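Local coordinates for protein choline dehydrogenase and related flavoproteins (Aspergillus oryzae, PDB 3Q9T) that is a formate oxidase of the glucose-methanol-choline oxidoreductase family, carrying 8-formyl-FAD as its flavin cofactor, at residues R59-M71 against R79-G91. Numbering follows the deposited sequence.
With FAY ([(2R,3S,4R,5R)-5-(6-amino-9H-purin-9-yl)-3,4-dihydroxytetrahydrofuran-2-yl]methyl (2R,3S,4S)-5-(8-formyl-7-methyl-2,4-dioxo-3,4-dihydrobenzo[g]pteridin-10(2H)-yl)-2,3,4-trihydroxypentyl dihydrogen diphosphate), chain D.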
loop_
_atom_site.group_PDB
_atom_site.type_symbol
_atom_site.label_atom_id
_atom_site.label_comp_id
_atom_site.label_asym_id
_atom_site.label_seq_id
_atom_site.Cartn_x
_atom_site.Cartn_y
_atom_site.Cartn_z
ATOM N N ARG A 59 2.015 -18.670 -5.977
ATOM C CA ARG A 59 2.123 -17.221 -5.841
ATOM C C ARG A 59 3.596 -16.834 -5.744
ATOM O O ARG A 59 4.369 -17.475 -5.041
ATOM C CB ARG A 59 1.367 -16.714 -4.606
ATOM C CG ARG A 59 -0.158 -16.799 -4.697
ATOM C CD ARG A 59 -0.846 -15.791 -3.734
ATOM N NE ARG A 59 -0.115 -15.733 -2.483
ATOM C CZ ARG A 59 0.221 -14.626 -1.835
ATOM N NH1 ARG A 59 -0.131 -13.428 -2.289
ATOM N NH2 ARG A 59 0.913 -14.730 -0.713
ATOM N N ASN A 60 3.977 -15.787 -6.459
ATOM C CA ASN A 60 5.372 -15.362 -6.541
ATOM C C ASN A 60 6.341 -16.311 -7.231
ATOM O O ASN A 60 7.537 -16.019 -7.310
ATOM C CB ASN A 60 5.907 -14.975 -5.167
ATOM C CG ASN A 60 5.343 -13.657 -4.697
ATOM O OD1 ASN A 60 5.420 -12.658 -5.414
ATOM N ND2 ASN A 60 4.733 -13.651 -3.506
ATOM N N SER A 61 5.846 -17.431 -7.739
ATOM C CA SER A 61 6.740 -18.377 -8.416
ATOM C C SER A 61 7.005 -17.893 -9.833
ATOM O O SER A 61 6.503 -16.844 -10.245
ATOM C CB SER A 61 6.136 -19.786 -8.451
ATOM O OG SER A 61 5.030 -19.844 -9.341
ATOM N N LYS A 62 7.775 -18.659 -10.593
ATOM C CA LYS A 62 8.052 -18.263 -11.969
ATOM C C LYS A 62 6.786 -18.296 -12.836
ATOM O O LYS A 62 6.767 -17.709 -13.911
ATOM C CB LYS A 62 9.142 -19.138 -12.595
ATOM C CG LYS A 62 8.713 -20.563 -12.899
ATOM C CD LYS A 62 9.767 -21.275 -13.753
ATOM C CE LYS A 62 9.824 -20.699 -15.171
ATOM N NZ LYS A 62 10.426 -21.652 -16.162
ATOM N N TYR A 63 5.738 -18.972 -12.359
ATOM C CA TYR A 63 4.497 -19.100 -13.128
ATOM C C TYR A 63 3.480 -18.001 -12.795
ATOM O O TYR A 63 2.313 -18.088 -13.167
ATOM C CB TYR A 63 3.911 -20.515 -12.958
ATOM C CG TYR A 63 4.990 -21.556 -13.163
ATOM C CD1 TYR A 63 5.561 -21.732 -14.416
ATOM C CD2 TYR A 63 5.489 -22.305 -12.096
ATOM C CE1 TYR A 63 6.568 -22.635 -14.613
ATOM C CE2 TYR A 63 6.487 -23.224 -12.284
ATOM C CZ TYR A 63 7.024 -23.383 -13.556
ATOM O OH TYR A 63 8.025 -24.281 -13.787
ATOM N N ASP A 64 3.948 -16.954 -12.118
ATOM C CA ASP A 64 3.077 -15.869 -11.685
ATOM C C ASP A 64 3.545 -14.513 -12.227
ATOM O O ASP A 64 4.638 -14.059 -11.896
ATOM C CB ASP A 64 3.035 -15.830 -10.150
ATOM C CG ASP A 64 2.091 -14.777 -9.612
ATOM O OD1 ASP A 64 1.509 -14.020 -10.424
ATOM O OD2 ASP A 64 1.943 -14.702 -8.370
ATOM N N TRP A 65 2.700 -13.860 -13.024
ATOM C CA TRP A 65 2.947 -12.492 -13.464
ATOM C C TRP A 65 3.288 -11.593 -12.278
ATOM O O TRP A 65 4.106 -10.696 -12.394
ATOM C CB TRP A 65 1.746 -11.922 -14.229
ATOM C CG TRP A 65 1.545 -12.543 -15.589
ATOM C CD1 TRP A 65 0.717 -13.596 -15.908
ATOM C CD2 TRP A 65 2.187 -12.157 -16.809
ATOM N NE1 TRP A 65 0.805 -13.878 -17.251
ATOM C CE2 TRP A 65 1.706 -13.018 -17.827
ATOM C CE3 TRP A 65 3.122 -11.166 -17.144
ATOM C CZ2 TRP A 65 2.124 -12.912 -19.154
ATOM C CZ3 TRP A 65 3.536 -11.059 -18.463
ATOM C CH2 TRP A 65 3.035 -11.927 -19.452
ATOM N N ALA A 66 2.639 -11.847 -11.148
ATOM C CA ALA A 66 2.925 -11.156 -9.898
ATOM C C ALA A 66 2.820 -9.642 -10.054
ATOM O O ALA A 66 3.706 -8.900 -9.646
ATOM C CB ALA A 66 4.303 -11.571 -9.338
ATOM N N TYR A 67 1.721 -9.195 -10.647
ATOM C CA TYR A 67 1.465 -7.770 -10.812
ATOM C C TYR A 67 1.328 -6.997 -9.499
ATOM O O TYR A 67 0.736 -7.478 -8.518
ATOM C CB TYR A 67 0.170 -7.558 -11.597
ATOM C CG TYR A 67 0.154 -8.158 -12.978
ATOM C CD1 TYR A 67 1.040 -7.724 -13.954
ATOM C CD2 TYR A 67 -0.778 -9.139 -13.323
ATOM C CE1 TYR A 67 1.020 -8.266 -15.235
ATOM C CE2 TYR A 67 -0.803 -9.684 -14.591
ATOM C CZ TYR A 67 0.098 -9.241 -15.541
ATOM O OH TYR A 67 0.076 -9.769 -16.797
ATOM N N LYS A 68 1.840 -5.773 -9.509
ATOM C CA LYS A 68 1.406 -4.764 -8.559
ATOM C C LYS A 68 0.003 -4.323 -8.956
ATOM O O LYS A 68 -0.258 -4.107 -10.145
ATOM C CB LYS A 68 2.322 -3.543 -8.630
ATOM C CG LYS A 68 3.766 -3.795 -8.189
ATOM C CD LYS A 68 4.588 -2.535 -8.370
ATOM C CE LYS A 68 5.911 -2.612 -7.612
ATOM N NZ LYS A 68 6.731 -1.398 -7.903
ATOM N N THR A 69 -0.901 -4.210 -7.982
ATOM C CA THR A 69 -2.180 -3.557 -8.227
ATOM C C THR A 69 -2.769 -2.856 -7.011
ATOM O O THR A 69 -2.628 -3.315 -5.881
ATOM C CB THR A 69 -3.266 -4.493 -8.902
ATOM O OG1 THR A 69 -4.240 -4.905 -7.945
ATOM C CG2 THR A 69 -2.661 -5.672 -9.566
ATOM N N THR A 70 -3.417 -1.724 -7.264
ATOM C CA THR A 70 -4.106 -0.972 -6.224
ATOM C C THR A 70 -5.420 -1.665 -5.877
ATOM O O THR A 70 -6.299 -1.837 -6.735
ATOM C CB THR A 70 -4.404 0.481 -6.680
ATOM O OG1 THR A 70 -3.178 1.168 -6.934
ATOM C CG2 THR A 70 -5.219 1.251 -5.619
ATOM N N MET A 71 -5.542 -2.049 -4.613
ATOM C CA MET A 71 -6.694 -2.798 -4.125
ATOM C C MET A 71 -7.831 -1.856 -3.796
ATOM O O MET A 71 -8.984 -2.096 -4.156
ATOM C CB MET A 71 -6.303 -3.601 -2.884
ATOM C CG MET A 71 -5.253 -4.681 -3.170
ATOM S SD MET A 71 -5.961 -6.121 -4.019
ATOM C CE MET A 71 -4.693 -6.410 -5.248
ATOM N N ARG A 79 -4.337 1.314 -0.739
ATOM C CA ARG A 79 -3.330 0.275 -0.609
ATOM C C ARG A 79 -3.006 -0.322 -1.977
ATOM O O ARG A 79 -3.891 -0.549 -2.798
ATOM C CB ARG A 79 -3.819 -0.805 0.345
ATOM C CG ARG A 79 -2.935 -2.022 0.448
ATOM C CD ARG A 79 -3.061 -2.621 1.835
ATOM N NE ARG A 79 -4.424 -3.038 2.156
ATOM C CZ ARG A 79 -4.978 -4.162 1.702
ATOM N NH1 ARG A 79 -4.292 -4.971 0.912
ATOM N NH2 ARG A 79 -6.215 -4.487 2.034
ATOM N N ILE A 80 -1.732 -0.569 -2.214
ATOM C CA ILE A 80 -1.305 -1.199 -3.441
ATOM C C ILE A 80 -0.619 -2.479 -3.000
ATOM O O ILE A 80 -0.016 -2.524 -1.933
ATOM C CB ILE A 80 -0.391 -0.278 -4.264
ATOM C CG1 ILE A 80 0.035 -0.960 -5.573
ATOM C CG2 ILE A 80 0.825 0.157 -3.429
ATOM C CD1 ILE A 80 0.939 -0.065 -6.458
ATOM N N GLU A 81 -0.784 -3.547 -3.770
ATOM C CA GLU A 81 -0.218 -4.835 -3.376
ATOM C C GLU A 81 0.549 -5.522 -4.492
ATOM O O GLU A 81 0.334 -5.255 -5.690
ATOM C CB GLU A 81 -1.310 -5.779 -2.863
ATOM C CG GLU A 81 -2.035 -5.306 -1.600
ATOM C CD GLU A 81 -1.242 -5.564 -0.320
ATOM O OE1 GLU A 81 -0.186 -6.220 -0.387
ATOM O OE2 GLU A 81 -1.687 -5.117 0.762
ATOM N N LYS A 82 1.441 -6.417 -4.079
ATOM C CA LYS A 82 2.103 -7.329 -4.987
ATOM C C LYS A 82 2.426 -8.569 -4.186
ATOM O O LYS A 82 2.951 -8.467 -3.094
ATOM C CB LYS A 82 3.372 -6.697 -5.562
ATOM C CG LYS A 82 4.287 -7.655 -6.299
ATOM C CD LYS A 82 5.587 -6.957 -6.621
ATOM C CE LYS A 82 6.554 -7.856 -7.331
ATOM N NZ LYS A 82 6.020 -8.224 -8.638
ATOM N N PRO A 83 2.127 -9.753 -4.734
ATOM C CA PRO A 83 1.661 -9.976 -6.102
ATOM C C PRO A 83 0.149 -10.062 -6.234
ATOM O O PRO A 83 -0.507 -10.661 -5.406
ATOM C CB PRO A 83 2.239 -11.363 -6.415
ATOM C CG PRO A 83 2.120 -12.087 -5.091
ATOM C CD PRO A 83 2.474 -11.022 -4.059
ATOM N N ASN A 84 -0.396 -9.474 -7.288
ATOM C CA ASN A 84 -1.748 -9.788 -7.685
ATOM C C ASN A 84 -1.625 -10.914 -8.697
ATOM O O ASN A 84 -1.410 -10.669 -9.874
ATOM C CB ASN A 84 -2.423 -8.583 -8.319
ATOM C CG ASN A 84 -3.880 -8.831 -8.614
ATOM O OD1 ASN A 84 -4.533 -8.052 -9.326
ATOM N ND2 ASN A 84 -4.417 -9.898 -8.042
ATOM N N THR A 85 -1.737 -12.142 -8.212
ATOM C CA THR A 85 -1.360 -13.342 -8.948
ATOM C C THR A 85 -2.203 -13.601 -10.207
ATOM O O THR A 85 -3.427 -13.479 -10.186
ATOM C CB THR A 85 -1.425 -14.557 -7.987
ATOM O OG1 THR A 85 -0.374 -14.453 -7.005
ATOM C CG2 THR A 85 -1.341 -15.882 -8.730
ATOM N N ARG A 86 -1.519 -13.950 -11.295
ATOM C CA ARG A 86 -2.125 -14.346 -12.572
ATOM C C ARG A 86 -1.210 -15.394 -13.167
ATOM O O ARG A 86 0.002 -15.312 -12.989
ATOM C CB ARG A 86 -2.165 -13.165 -13.546
ATOM C CG ARG A 86 -3.241 -12.116 -13.273
ATOM C CD ARG A 86 -4.614 -12.670 -13.552
ATOM N NE ARG A 86 -5.362 -12.877 -12.315
ATOM C CZ ARG A 86 -6.604 -13.339 -12.259
ATOM N NH1 ARG A 86 -7.243 -13.665 -13.374
ATOM N NH2 ARG A 86 -7.215 -13.473 -11.083
ATOM N N GLY A 87 -1.774 -16.360 -13.892
ATOM C CA GLY A 87 -0.984 -17.438 -14.460
ATOM C C GLY A 87 -0.125 -17.014 -15.655
ATOM O O GLY A 87 -0.606 -16.384 -16.594
ATOM N N LYS A 88 1.152 -17.362 -15.604
ATOM C CA LYS A 88 2.087 -17.126 -16.693
ATOM C C LYS A 88 2.663 -18.484 -17.080
ATOM O O LYS A 88 3.641 -18.963 -16.479
ATOM C CB LYS A 88 3.195 -16.159 -16.255
ATOM C CG LYS A 88 3.994 -15.581 -17.385
ATOM C CD LYS A 88 5.045 -14.610 -16.881
ATOM C CE LYS A 88 6.085 -14.359 -17.957
ATOM N NZ LYS A 88 7.093 -13.365 -17.526
ATOM N N THR A 89 2.015 -19.102 -18.070
ATOM C CA THR A 89 2.207 -20.504 -18.412
ATOM C C THR A 89 1.051 -20.944 -19.289
ATOM O O THR A 89 -0.047 -20.396 -19.190
ATOM C CB THR A 89 2.215 -21.429 -17.174
ATOM O OG1 THR A 89 2.249 -22.804 -17.599
ATOM C CG2 THR A 89 0.969 -21.213 -16.315
ATOM N N LEU A 90 1.289 -21.914 -20.165
ATOM C CA LEU A 90 0.188 -22.469 -20.945
ATOM C C LEU A 90 -0.877 -22.828 -19.923
ATOM O O LEU A 90 -0.563 -23.364 -18.848
ATOM C CB LEU A 90 0.625 -23.717 -21.719
ATOM C CG LEU A 90 -0.412 -24.265 -22.708
ATOM C CD1 LEU A 90 -0.738 -23.243 -23.806
ATOM C CD2 LEU A 90 0.070 -25.557 -23.330
ATOM N N GLY A 91 -2.126 -22.496 -20.230
ATOM C CA GLY A 91 -3.206 -22.710 -19.282
ATOM C C GLY A 91 -3.495 -21.459 -18.473
ATOM O O GLY A 91 -4.540 -21.343 -17.843
HETATM P P FAY D . -8.542 -15.947 -18.678
HETATM N N1 FAY D . -11.778 -19.006 -10.470
HETATM C C2 FAY D . -12.534 -20.110 -10.080
HETATM O O2 FAY D . -13.531 -20.428 -10.716
HETATM N N3 FAY D . -11.946 -21.100 -9.322
HETATM C C4 FAY D . -10.899 -20.766 -8.500
HETATM O O4 FAY D . -10.856 -21.304 -7.377
HETATM N N5 FAY D . -9.065 -19.298 -8.078
HETATM C C6 FAY D . -6.970 -18.246 -7.925
HETATM C C7 FAY D . -5.976 -17.435 -8.444
HETATM C C8 FAY D . -6.189 -16.780 -9.662
HETATM O O8 FAY D . -5.124 -15.663 -11.425
HETATM C C9 FAY D . -7.350 -17.051 -10.398
HETATM P PA FAY D . -5.765 -16.227 -18.212
HETATM C "C1'" FAY D . -9.886 -17.319 -11.860
HETATM C C10 FAY D . -10.578 -18.740 -9.855
HETATM N N10 FAY D . -9.636 -17.910 -10.470
HETATM N N1A FAY D . 2.315 -11.940 -24.207
HETATM O O1A FAY D . -4.858 -15.523 -17.258
HETATM C C1B FAY D . -0.985 -14.938 -21.433
HETATM O O1P FAY D . -8.555 -16.846 -19.891
HETATM C "C2'" FAY D . -9.528 -18.318 -12.985
HETATM O "O2'" FAY D . -8.311 -18.890 -12.661
HETATM C C2A FAY D . 2.100 -13.300 -24.335
HETATM O O2A FAY D . -6.156 -17.606 -17.778
HETATM C C2B FAY D . -0.865 -15.326 -19.970
HETATM O O2B FAY D . 0.391 -15.891 -19.643
HETATM O O2P FAY D . -9.471 -14.762 -18.867
HETATM C "C3'" FAY D . -9.513 -17.910 -14.495
HETATM O "O3'" FAY D . -8.451 -18.462 -15.270
HETATM N N3A FAY D . 1.189 -13.947 -23.516
HETATM C C3B FAY D . -1.975 -16.346 -19.841
HETATM O O3B FAY D . -1.496 -17.589 -20.292
HETATM O O3P FAY D . -7.065 -15.340 -18.465
HETATM C "C4'" FAY D . -9.540 -16.428 -14.771
HETATM O "O4'" FAY D . -10.609 -15.909 -13.984
HETATM C C4A FAY D . 0.498 -13.237 -22.588
HETATM C C4B FAY D . -3.006 -15.883 -20.840
HETATM O O4B FAY D . -2.368 -14.939 -21.684
HETATM C C4X FAY D . -10.217 -19.566 -8.774
HETATM C "C5'" FAY D . -9.738 -16.151 -16.281
HETATM O "O5'" FAY D . -8.873 -16.725 -17.273
HETATM C C5A FAY D . 0.694 -11.866 -22.452
HETATM C C5B FAY D . -4.212 -15.276 -20.150
HETATM O O5B FAY D . -4.992 -16.329 -19.640
HETATM C C5X FAY D . -8.206 -18.333 -8.558
HETATM C C6A FAY D . 1.615 -11.208 -23.264
HETATM N N6A FAY D . 1.876 -9.908 -23.066
HETATM N N7A FAY D . -0.119 -11.426 -21.469
HETATM C C7M FAY D . -4.775 -17.139 -7.579
HETATM C C8A FAY D . -0.830 -12.466 -20.985
HETATM C C8M FAY D . -5.004 -16.251 -10.374
HETATM C C9A FAY D . -8.393 -17.787 -9.839
HETATM N N9A FAY D . -0.454 -13.589 -21.662
HETATM O O HOH W 1 -1.581 -13.115 -5.010
#
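Thr85 OG1 gives its hydrogen to Asp64 OD2 at 2.7 Å, on the syn side, and Asn60 N reaches the same oxygen from the anti side. Asp64 OD1 is met from opposite faces of the carboxylate plane by Arg86 N and by Ala66 N, the latter closing an Asx turn. With CG anti to the backbone N (chi1 -177°), the carboxylate reaches back to 79-91, and the four donors probably stabilise its negative charge. A water donates to Thr85 OG1 and Pro83 O and accepts from Arg59 NH1. Beyond this site the segments supply parts of both strands of the antiparallel hairpin 67-74/77-81, with a beta bulge between Tyr67 and Thr69. Thr69 and Glu81 exchange two backbone hydrogen bonds, Met71 N donates to Arg79 O, and Asn84 N meets Tyr67 O at 2.6 Å. A cis peptide precedes Pro83, whose CB packs on Ala66 CB; Lys82 NZ donates to Ala66 O at 2.6 Å, in the carbonyl plane. Lys68 NZ forms a salt bridge with Glu78 of the second subunit. Toward the FAD, Lys88 N bonds Tyr63 O and Trp65 N Arg86 O, while Trp65 NE1 makes weak bonds to Gly87 O and cofactor O2B. The extended Lys88 chain crosses one indole face of Trp65, CB making a CH-pi contact with the five-membered ring and NZ a cation-pi contact with the six-membered one; Tyr67 OH, bonded to Glu270, lies over the opposite face, toward its rim.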